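PDB 2IM5: nicotinate phosphoribosyltransferase from Porphyromonas gingivalis, which probably catalyses the ATP-assisted formation of nicotinate ribonucleotide from nicotinate and phosphoribosyl diphosphate, a step of NAD(+) biosynthesis. Local coordinates for residues Lys67-Arg72 against Leu199-Gly204; Leu74-Pro79 against Asn238-Asp243. All coordinates share one frame; numbering follows the deposited sequence.

Contact 1 of 2, residues Lys67-Arg72 against Leu199-Gly204; sequences KEFLQR and LAHKHG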
loop_
_atom_site.group_PDB
_atom_site.type_symbol
_atom_site.label_atom_id
_atom_site.label_comp_id
_atom_site.label_asym_id
_atom_site.label_seq_id
_atom_site.Cartn_x
_atom_site.Cartn_y
_atom_site.Cartn_z
ATOM N N LYS A 67 7.682 -15.464 -13.855
ATOM C CA LYS A 67 8.089 -14.533 -14.899
ATOM C C LYS A 67 7.035 -14.501 -16.008
ATOM O O LYS A 67 6.668 -13.431 -16.489
ATOM C CB LYS A 67 9.446 -14.933 -15.487
ATOM C CG LYS A 67 9.978 -13.949 -16.509
ATOM C CD LYS A 67 11.249 -14.443 -17.184
ATOM C CE LYS A 67 11.643 -13.517 -18.328
ATOM N NZ LYS A 67 12.843 -13.984 -19.095
ATOM N N GLU A 68 6.552 -15.672 -16.417
ATOM C CA GLU A 68 5.526 -15.752 -17.459
ATOM C C GLU A 68 4.240 -15.089 -16.985
ATOM O O GLU A 68 3.529 -14.460 -17.772
ATOM C CB GLU A 68 5.241 -17.206 -17.828
ATOM C CG GLU A 68 6.345 -17.864 -18.635
ATOM C CD GLU A 68 6.140 -19.366 -18.804
ATOM O OE1 GLU A 68 5.004 -19.785 -19.141
ATOM O OE2 GLU A 68 7.120 -20.125 -18.603
ATOM N N PHE A 69 3.939 -15.238 -15.696
ATOM C CA PHE A 69 2.751 -14.622 -15.123
ATOM C C PHE A 69 2.872 -13.094 -15.212
ATOM O O PHE A 69 1.938 -12.407 -15.625
ATOM C CB PHE A 69 2.594 -15.030 -13.659
ATOM C CG PHE A 69 1.499 -14.300 -12.940
ATOM C CD1 PHE A 69 0.160 -14.592 -13.197
ATOM C CD2 PHE A 69 1.806 -13.303 -12.016
ATOM C CE1 PHE A 69 -0.860 -13.899 -12.540
ATOM C CE2 PHE A 69 0.802 -12.608 -11.358
ATOM C CZ PHE A 69 -0.541 -12.906 -11.621
ATOM N N LEU A 70 4.026 -12.566 -14.818
ATOM C CA LEU A 70 4.239 -11.125 -14.861
ATOM C C LEU A 70 4.082 -10.592 -16.282
ATOM O O LEU A 70 3.477 -9.541 -16.500
ATOM C CB LEU A 70 5.633 -10.763 -14.333
ATOM C CG LEU A 70 5.909 -11.052 -12.853
ATOM C CD1 LEU A 70 7.328 -10.649 -12.513
ATOM C CD2 LEU A 70 4.915 -10.286 -11.978
ATOM N N GLN A 71 4.624 -11.324 -17.249
ATOM C CA GLN A 71 4.542 -10.901 -18.642
ATOM C C GLN A 71 3.103 -10.902 -19.139
ATOM O O GLN A 71 2.705 -10.028 -19.900
ATOM C CB GLN A 71 5.396 -11.817 -19.517
ATOM C CG GLN A 71 6.854 -11.831 -19.120
ATOM C CD GLN A 71 7.651 -12.898 -19.849
ATOM O OE1 GLN A 71 7.229 -14.051 -19.937
ATOM N NE2 GLN A 71 8.816 -12.523 -20.361
ATOM N N ARG A 72 2.315 -11.869 -18.686
ATOM C CA ARG A 72 0.930 -11.957 -19.130
ATOM C C ARG A 72 -0.066 -11.112 -18.354
ATOM O O ARG A 72 -0.952 -10.510 -18.952
ATOM C CB ARG A 72 0.467 -13.418 -19.110
ATOM C CG ARG A 72 1.238 -14.285 -20.085
ATOM C CD ARG A 72 0.852 -15.747 -20.016
ATOM N NE ARG A 72 1.667 -16.533 -20.941
ATOM C CZ ARG A 72 1.623 -17.857 -21.051
ATOM N NH1 ARG A 72 0.800 -18.571 -20.288
ATOM N NH2 ARG A 72 2.401 -18.470 -21.932
ATOM N N LEU A 199 -0.379 -14.436 -4.565
ATOM C CA LEU A 199 -1.661 -15.099 -4.417
ATOM C C LEU A 199 -2.575 -14.879 -5.623
ATOM O O LEU A 199 -3.474 -15.677 -5.879
ATOM C CB LEU A 199 -2.335 -14.645 -3.121
ATOM C CG LEU A 199 -1.578 -15.122 -1.870
ATOM C CD1 LEU A 199 -2.301 -14.671 -0.610
ATOM C CD2 LEU A 199 -1.450 -16.655 -1.899
ATOM N N ALA A 200 -2.349 -13.798 -6.366
ATOM C CA ALA A 200 -3.151 -13.529 -7.552
ATOM C C ALA A 200 -2.721 -14.563 -8.590
ATOM O O ALA A 200 -3.536 -15.094 -9.343
ATOM C CB ALA A 200 -2.883 -12.124 -8.067
ATOM N N HIS A 201 -1.425 -14.844 -8.608
ATOM C CA HIS A 201 -0.859 -15.819 -9.525
ATOM C C HIS A 201 -1.393 -17.200 -9.162
ATOM O O HIS A 201 -1.933 -17.918 -10.006
ATOM C CB HIS A 201 0.667 -15.815 -9.412
ATOM C CG HIS A 201 1.341 -16.873 -10.231
ATOM N ND1 HIS A 201 2.608 -17.336 -9.946
ATOM C CD2 HIS A 201 0.936 -17.542 -11.337
ATOM C CE1 HIS A 201 2.954 -18.245 -10.841
ATOM N NE2 HIS A 201 1.958 -18.389 -11.695
ATOM N N LYS A 202 -1.244 -17.557 -7.891
ATOM C CA LYS A 202 -1.685 -18.851 -7.388
ATOM C C LYS A 202 -3.179 -19.142 -7.564
ATOM O O LYS A 202 -3.556 -20.250 -7.953
ATOM C CB LYS A 202 -1.325 -18.980 -5.907
ATOM C CG LYS A 202 -1.834 -20.251 -5.267
ATOM C CD LYS A 202 -1.255 -20.461 -3.875
ATOM C CE LYS A 202 -1.833 -21.731 -3.251
ATOM N NZ LYS A 202 -1.208 -22.041 -1.946
ATOM N N HIS A 203 -4.021 -18.154 -7.280
ATOM C CA HIS A 203 -5.460 -18.342 -7.377
ATOM C C HIS A 203 -6.114 -17.827 -8.654
ATOM O O HIS A 203 -7.341 -17.800 -8.755
ATOM C CB HIS A 203 -6.135 -17.712 -6.160
ATOM C CG HIS A 203 -5.745 -18.351 -4.865
ATOM N ND1 HIS A 203 -6.072 -19.652 -4.547
ATOM C CD2 HIS A 203 -5.027 -17.878 -3.818
ATOM C CE1 HIS A 203 -5.572 -19.953 -3.361
ATOM N NE2 HIS A 203 -4.932 -18.893 -2.897
ATOM N N GLY A 204 -5.298 -17.422 -9.621
ATOM C CA GLY A 204 -5.822 -16.943 -10.890
ATOM C C GLY A 204 -6.716 -15.724 -10.780
ATOM O O GLY A 204 -7.777 -15.664 -11.397
#
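Phe69 and His201 form an offset aromatic stack that joins two helices, 64-73 from the N-terminal part of the chain and 197-203 from the barrel-like nicotinate phosphoribosyltransferase core. Along residues 67-72, Lys67 packs on Ile82 and Asp86 of helix 79-87. Phe69 carries the contact. Its CG stands anti to the backbone N (chi1 172°), which carries the ring out to the facing helix, where its plane is inclined 25° to that of the imidazole and the ring centroids lie 4.6 Å apart. As the side chains slide past each other in opposite directions, each CB makes a CH-pi contact over the other ring: His201 CB is 3.6 Å from the Phe69 ring centroid and 6° off the normal, and Phe69 CB is 3.9 Å from the His201 ring centroid, offset toward the rim. The far end of the phenyl ring reaches the backbone, with Phe69 CZ 3.6 Å from His201 CA, and meets Ala200 obliquely. Next along the helix, Leu70 packs on Leu8, Leu62 and Leu85. The second helix ends in a Schellman motif at Gly204, three residues beyond the stack, whose closest atoms are Phe69 CD1 and His201 CD2 at 3.6 Å.

Contact 2 of 2, residues Leu74-Pro79 against Asn238-Asp243; sequences LPYLPP and NVYDGD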
loop_
_atom_site.group_PDB
_atom_site.type_symbol
_atom_site.label_atom_id
_atom_site.label_comp_id
_atom_site.label_asym_id
_atom_site.label_seq_id
_atom_site.Cartn_x
_atom_site.Cartn_y
_atom_site.Cartn_z
ATOM N N LEU A 74 0.803 -8.570 -15.834
ATOM C CA LEU A 74 1.224 -7.219 -15.446
ATOM C C LEU A 74 2.017 -6.608 -16.591
ATOM O O LEU A 74 3.181 -6.214 -16.423
ATOM C CB LEU A 74 2.076 -7.251 -14.171
ATOM C CG LEU A 74 1.361 -7.532 -12.839
ATOM C CD1 LEU A 74 0.907 -8.982 -12.791
ATOM C CD2 LEU A 74 2.309 -7.240 -11.677
ATOM N N PRO A 75 1.385 -6.511 -17.777
ATOM C CA PRO A 75 2.012 -5.954 -18.979
ATOM C C PRO A 75 2.489 -4.514 -18.857
ATOM O O PRO A 75 3.353 -4.096 -19.622
ATOM C CB PRO A 75 0.931 -6.130 -20.047
ATOM C CG PRO A 75 -0.331 -5.965 -19.257
ATOM C CD PRO A 75 -0.045 -6.791 -18.022
ATOM N N TYR A 76 1.930 -3.749 -17.921
ATOM C CA TYR A 76 2.384 -2.369 -17.756
ATOM C C TYR A 76 3.819 -2.333 -17.202
ATOM O O TYR A 76 4.451 -1.275 -17.167
ATOM C CB TYR A 76 1.419 -1.571 -16.868
ATOM C CG TYR A 76 0.771 -2.380 -15.781
ATOM C CD1 TYR A 76 1.440 -2.639 -14.587
ATOM C CD2 TYR A 76 -0.497 -2.934 -15.965
ATOM C CE1 TYR A 76 0.862 -3.439 -13.595
ATOM C CE2 TYR A 76 -1.086 -3.737 -14.982
ATOM C CZ TYR A 76 -0.398 -3.985 -13.805
ATOM O OH TYR A 76 -0.955 -4.798 -12.845
ATOM N N LEU A 77 4.329 -3.482 -16.762
ATOM C CA LEU A 77 5.716 -3.559 -16.294
ATOM C C LEU A 77 6.467 -3.992 -17.559
ATOM O O LEU A 77 6.263 -5.097 -18.070
ATOM C CB LEU A 77 5.892 -4.609 -15.198
ATOM C CG LEU A 77 5.185 -4.375 -13.864
ATOM C CD1 LEU A 77 5.450 -5.568 -12.931
ATOM C CD2 LEU A 77 5.670 -3.079 -13.233
ATOM N N PRO A 78 7.331 -3.113 -18.091
ATOM C CA PRO A 78 8.106 -3.390 -19.302
ATOM C C PRO A 78 9.083 -4.551 -19.158
ATOM O O PRO A 78 9.444 -4.941 -18.049
ATOM C CB PRO A 78 8.843 -2.067 -19.562
ATOM C CG PRO A 78 8.068 -1.048 -18.788
ATOM C CD PRO A 78 7.677 -1.794 -17.546
ATOM N N PRO A 79 9.535 -5.108 -20.293
ATOM C CA PRO A 79 10.477 -6.227 -20.299
ATOM C C PRO A 79 11.761 -5.931 -19.516
ATOM O O PRO A 79 12.313 -6.817 -18.865
ATOM C CB PRO A 79 10.737 -6.446 -21.789
ATOM C CG PRO A 79 9.432 -6.068 -22.411
ATOM C CD PRO A 79 9.070 -4.807 -21.660
ATOM N N ASN A 238 4.064 9.552 -17.286
ATOM C CA ASN A 238 5.229 9.303 -18.132
ATOM C C ASN A 238 5.596 7.829 -18.063
ATOM O O ASN A 238 5.957 7.218 -19.066
ATOM C CB ASN A 238 6.421 10.144 -17.668
ATOM C CG ASN A 238 7.718 9.790 -18.400
ATOM O OD1 ASN A 238 8.347 8.757 -18.133
ATOM N ND2 ASN A 238 8.115 10.646 -19.335
ATOM N N VAL A 239 5.488 7.252 -16.874
ATOM C CA VAL A 239 5.836 5.856 -16.701
ATOM C C VAL A 239 4.794 4.876 -17.239
ATOM O O VAL A 239 5.140 3.925 -17.939
ATOM C CB VAL A 239 6.088 5.538 -15.200
ATOM C CG1 VAL A 239 6.396 4.052 -15.010
ATOM C CG2 VAL A 239 7.239 6.399 -14.667
ATOM N N TYR A 240 3.521 5.115 -16.941
ATOM C CA TYR A 240 2.484 4.173 -17.340
ATOM C C TYR A 240 1.519 4.572 -18.439
ATOM O O TYR A 240 0.596 3.825 -18.749
ATOM C CB TYR A 240 1.724 3.721 -16.084
ATOM C CG TYR A 240 2.615 2.912 -15.161
ATOM C CD1 TYR A 240 3.116 1.676 -15.562
ATOM C CD2 TYR A 240 3.017 3.412 -13.921
ATOM C CE1 TYR A 240 3.993 0.962 -14.760
ATOM C CE2 TYR A 240 3.897 2.699 -13.111
ATOM C CZ TYR A 240 4.378 1.476 -13.542
ATOM O OH TYR A 240 5.243 0.752 -12.765
ATOM N N ASP A 241 1.742 5.745 -19.025
ATOM C CA ASP A 241 0.930 6.246 -20.133
ATOM C C ASP A 241 -0.576 6.121 -19.972
ATOM O O ASP A 241 -1.264 5.781 -20.928
ATOM C CB ASP A 241 1.326 5.534 -21.427
ATOM C CG ASP A 241 2.828 5.397 -21.584
ATOM O OD1 ASP A 241 3.536 6.429 -21.502
ATOM O OD2 ASP A 241 3.301 4.254 -21.798
ATOM N N GLY A 242 -1.092 6.392 -18.780
ATOM C CA GLY A 242 -2.525 6.287 -18.587
ATOM C C GLY A 242 -2.987 5.038 -17.859
ATOM O O GLY A 242 -4.112 5.002 -17.373
ATOM N N ASP A 243 -2.150 4.005 -17.798
ATOM C CA ASP A 243 -2.530 2.793 -17.064
ATOM C C ASP A 243 -2.415 3.098 -15.570
ATOM O O ASP A 243 -1.803 4.093 -15.187
ATOM C CB ASP A 243 -1.607 1.617 -17.416
ATOM C CG ASP A 243 -2.011 0.924 -18.707
ATOM O OD1 ASP A 243 -3.230 0.755 -18.931
ATOM O OD2 ASP A 243 -1.118 0.533 -19.494
#
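The carbonyl oxygen of Tyr76 meets the edge of the Tyr240 ring, lying in the ring plane 3.3 Å from Tyr240 CE1, so the peptide of one loop faces the rim of an aromatic side chain instead of its face. The conformation of Tyr240 makes this possible: CG lies beside the backbone N and anti to the carbonyl carbon (chi1 -66°), and the ring reaches across to the other segment although its CB does not point there. Its hydroxyl continues to helix 12-24, where it hydrogen-bonds Thr16 O, which helps hold the far end of the ring. Leu77 begins away from the contact, yet its branch CD2 returns to within 3.9 Å of Tyr240 OH. Tyr76 behaves in the reverse manner. Its CB faces Tyr240 CD1 at 3.9 Å, but the ring then leads away at an unusual chi1 of 34°, one face lying against Leu74 CA and the side chain touching Val207. Asp243 adds a looser approach, OD2 being 4.2 Å from Tyr76 CB. Both backbones are shaped by turns: a type I turn closes with Leu77 N to Leu74 O, 3.0 Å, and a type I' turn with Asp243 N to Tyr240 O, 2.9 Å. The type I turn linking helices 64-73 and 79-87 thus packs on the type I' turn that closes helix 228-240, an interface between the N-terminal part and the barrel-like core.

Overall arrangement
Contacts 1 and 2 use successive pieces of the N-terminal part, helix 64-73 and the loop that follows it, to reach two separate helix ends of the core, 197-203 and 228-240. Their centres are about 17 Å apart, and they touch where Phe69 CE2 packs on Leu74 CD1 at 3.9 Å. Both are partly buried and their centres lie about 19 and 18 Å from that of the chain. Contact 1 pairs two partly exposed rings with buried Ala200 and rests on face stacking between helices, while contact 2 sets a loop carbonyl against a ring edge, combining buried Leu77 and Tyr240 with exposed Asp243. Neither draws on a polar bond between its own segments.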